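Local coordinates for alpha-fucosidase (Bifidobacterium bifidum, PDB 2EAB), which probably hydrolyses alpha-1,2-fucosidic linkages, releasing L-fucose from glycans, as a family 95 glycoside hydrolase, this chain being the catalytic portion of a longer protein, at residues Thr373-Tyr378 against Phe770-Gly775. Residues are numbered along the deposited sequence; the frame is centred on the assembly and turned at random.
Sequences TLVYKY and FGNTSG
Thr-773 OG1 donates a hydrogen bond to Tyr-376 O at 2.8 Å, meeting the oxygen in the carbonyl plane on a lone pair, with a C=O...donor angle of 132°. OG1 stands beside its own backbone N and anti to its carbonyl carbon (chi1 -59°), while CG2 is turned to the tyrosine ring. Each branch of the threonine thus has its task: the hydroxyl reaches a helix carbonyl, and the methyl, Thr-773 CG2, lies over the rim of the ring's face, 3.5 Å from Tyr-376 CE1. The Tyr-376 and Thr-773 side chains cross at about a right angle, and Thr-773 O sits at the ring's edge near its plane, 3.4 Å from Tyr-376 CE1. The tyrosine suits the place because its ring packs on Thr-773 while its hydroxyl is hydrogen-bonded to Asp-777 OD1, one turn further along helix 767-780. A valine in place of Thr-773 would probably leave the Tyr-376 carbonyl without its bond from the neighbouring helix.

Helices 365-386 and 767-780, both of the helical (alpha/alpha)6-barrel catalytic domain of family 95, are far apart in sequence yet pack in its buried interior. Their local axes approach to 8.0 Å at a crossing angle of -110°, and the backbones come nearest at Tyr-376 and Thr-773, where the CA atoms are 4.7 Å apart.

Next to this crossing, Val-375 CG1 rests on the flat face of the Asn-772 amide, above CG at 3.5 Å, the two side chains again crossing at about a right angle. Compact and branched, the valine can pack on the amide and also touch Leu-749 of helix 738-751. The asparagine suits this buried place because ND2 bonds to Gln-748 OE1 of that third helix, while Asn-772 OD1 approaches Tyr-376 CA at 3.7 Å.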
loop_
_atom_site.group_PDB
_atom_site.type_symbol
_atom_site.label_atom_id
_atom_site.label_comp_id
_atom_site.label_asym_id
_atom_site.label_seq_id
_atom_site.Cartn_x
_atom_site.Cartn_y
_atom_site.Cartn_z
ATOM N N THR A 373 11.462 -8.022 13.440
ATOM C CA THR A 373 11.867 -6.639 13.190
ATOM C C THR A 373 12.381 -6.416 11.768
ATOM O O THR A 373 12.196 -5.336 11.212
ATOM C CB THR A 373 12.877 -6.104 14.234
ATOM O OG1 THR A 373 14.057 -6.918 14.240
ATOM C CG2 THR A 373 12.259 -6.070 15.627
ATOM N N LEU A 374 13.006 -7.428 11.169
ATOM C CA LEU A 374 13.423 -7.312 9.773
ATOM C C LEU A 374 12.234 -7.174 8.836
ATOM O O LEU A 374 12.243 -6.318 7.956
ATOM C CB LEU A 374 14.285 -8.496 9.338
ATOM C CG LEU A 374 15.771 -8.494 9.699
ATOM C CD1 LEU A 374 16.414 -9.793 9.230
ATOM C CD2 LEU A 374 16.505 -7.283 9.121
ATOM N N VAL A 375 11.224 -8.015 9.024
ATOM C CA VAL A 375 10.015 -7.926 8.197
ATOM C C VAL A 375 9.345 -6.560 8.389
ATOM O O VAL A 375 8.941 -5.920 7.414
ATOM C CB VAL A 375 9.040 -9.092 8.468
ATOM C CG1 VAL A 375 7.714 -8.874 7.738
ATOM C CG2 VAL A 375 9.681 -10.415 8.045
ATOM N N TYR A 376 9.259 -6.104 9.640
ATOM C CA TYR A 376 8.733 -4.778 9.939
ATOM C C TYR A 376 9.471 -3.694 9.145
ATOM O O TYR A 376 8.859 -2.863 8.461
ATOM C CB TYR A 376 8.824 -4.474 11.446
ATOM C CG TYR A 376 8.477 -3.034 11.726
ATOM C CD1 TYR A 376 7.148 -2.628 11.790
ATOM C CD2 TYR A 376 9.472 -2.064 11.844
ATOM C CE1 TYR A 376 6.819 -1.299 12.009
ATOM C CE2 TYR A 376 9.151 -0.730 12.051
ATOM C CZ TYR A 376 7.825 -0.354 12.127
ATOM O OH TYR A 376 7.517 0.965 12.327
ATOM N N LYS A 377 10.797 -3.710 9.254
ATOM C CA LYS A 377 11.646 -2.704 8.632
ATOM C C LYS A 377 11.573 -2.770 7.110
ATOM O O LYS A 377 11.670 -1.749 6.431
ATOM C CB LYS A 377 13.090 -2.886 9.091
ATOM C CG LYS A 377 13.315 -2.477 10.535
ATOM C CD LYS A 377 14.650 -2.982 11.047
ATOM C CE LYS A 377 14.907 -2.450 12.441
ATOM N NZ LYS A 377 16.236 -2.866 12.962
ATOM N N TYR A 378 11.401 -3.982 6.587
ATOM C CA TYR A 378 11.320 -4.207 5.144
ATOM C C TYR A 378 10.119 -3.492 4.541
ATOM O O TYR A 378 10.205 -2.987 3.425
ATOM C CB TYR A 378 11.207 -5.699 4.859
ATOM C CG TYR A 378 11.669 -6.206 3.501
ATOM C CD1 TYR A 378 12.761 -5.650 2.824
ATOM C CD2 TYR A 378 11.046 -7.312 2.941
ATOM C CE1 TYR A 378 13.190 -6.186 1.596
ATOM C CE2 TYR A 378 11.464 -7.852 1.736
ATOM C CZ TYR A 378 12.534 -7.293 1.074
ATOM O OH TYR A 378 12.955 -7.856 -0.108
ATOM N N PHE A 770 3.415 -4.413 3.527
ATOM C CA PHE A 770 2.988 -3.138 4.083
ATOM C C PHE A 770 2.009 -3.326 5.245
ATOM O O PHE A 770 2.052 -2.580 6.230
ATOM C CB PHE A 770 2.389 -2.263 2.981
ATOM C CG PHE A 770 3.352 -1.929 1.866
ATOM C CD1 PHE A 770 4.599 -1.372 2.142
ATOM C CD2 PHE A 770 2.999 -2.145 0.538
ATOM C CE1 PHE A 770 5.475 -1.043 1.120
ATOM C CE2 PHE A 770 3.864 -1.802 -0.491
ATOM C CZ PHE A 770 5.110 -1.263 -0.202
ATOM N N GLY A 771 1.154 -4.338 5.139
ATOM C CA GLY A 771 0.206 -4.663 6.202
ATOM C C GLY A 771 0.891 -5.081 7.488
ATOM O O GLY A 771 0.439 -4.741 8.581
ATOM N N ASN A 772 1.994 -5.810 7.361
ATOM C CA ASN A 772 2.785 -6.211 8.522
ATOM C C ASN A 772 3.321 -4.989 9.275
ATOM O O ASN A 772 3.133 -4.859 10.489
ATOM C CB ASN A 772 3.923 -7.147 8.097
ATOM C CG ASN A 772 4.797 -7.551 9.255
ATOM O OD1 ASN A 772 5.619 -6.762 9.720
ATOM N ND2 ASN A 772 4.622 -8.778 9.733
ATOM N N THR A 773 3.967 -4.084 8.548
ATOM C CA THR A 773 4.522 -2.867 9.143
ATOM C C THR A 773 3.425 -2.079 9.848
ATOM O O THR A 773 3.600 -1.633 10.985
ATOM C CB THR A 773 5.213 -2.012 8.070
ATOM O OG1 THR A 773 6.249 -2.795 7.466
ATOM C CG2 THR A 773 5.821 -0.745 8.662
ATOM N N SER A 774 2.277 -1.933 9.192
ATOM C CA SER A 774 1.161 -1.222 9.794
ATOM C C SER A 774 0.682 -1.918 11.062
ATOM O O SER A 774 0.410 -1.261 12.068
ATOM C CB SER A 774 0.000 -1.093 8.812
ATOM O OG SER A 774 -1.099 -0.446 9.425
ATOM N N GLY A 775 0.583 -3.244 11.014
ATOM C CA GLY A 775 0.078 -4.015 12.147
ATOM C C GLY A 775 0.952 -3.887 13.381
ATOM O O GLY A 775 0.460 -3.730 14.497
#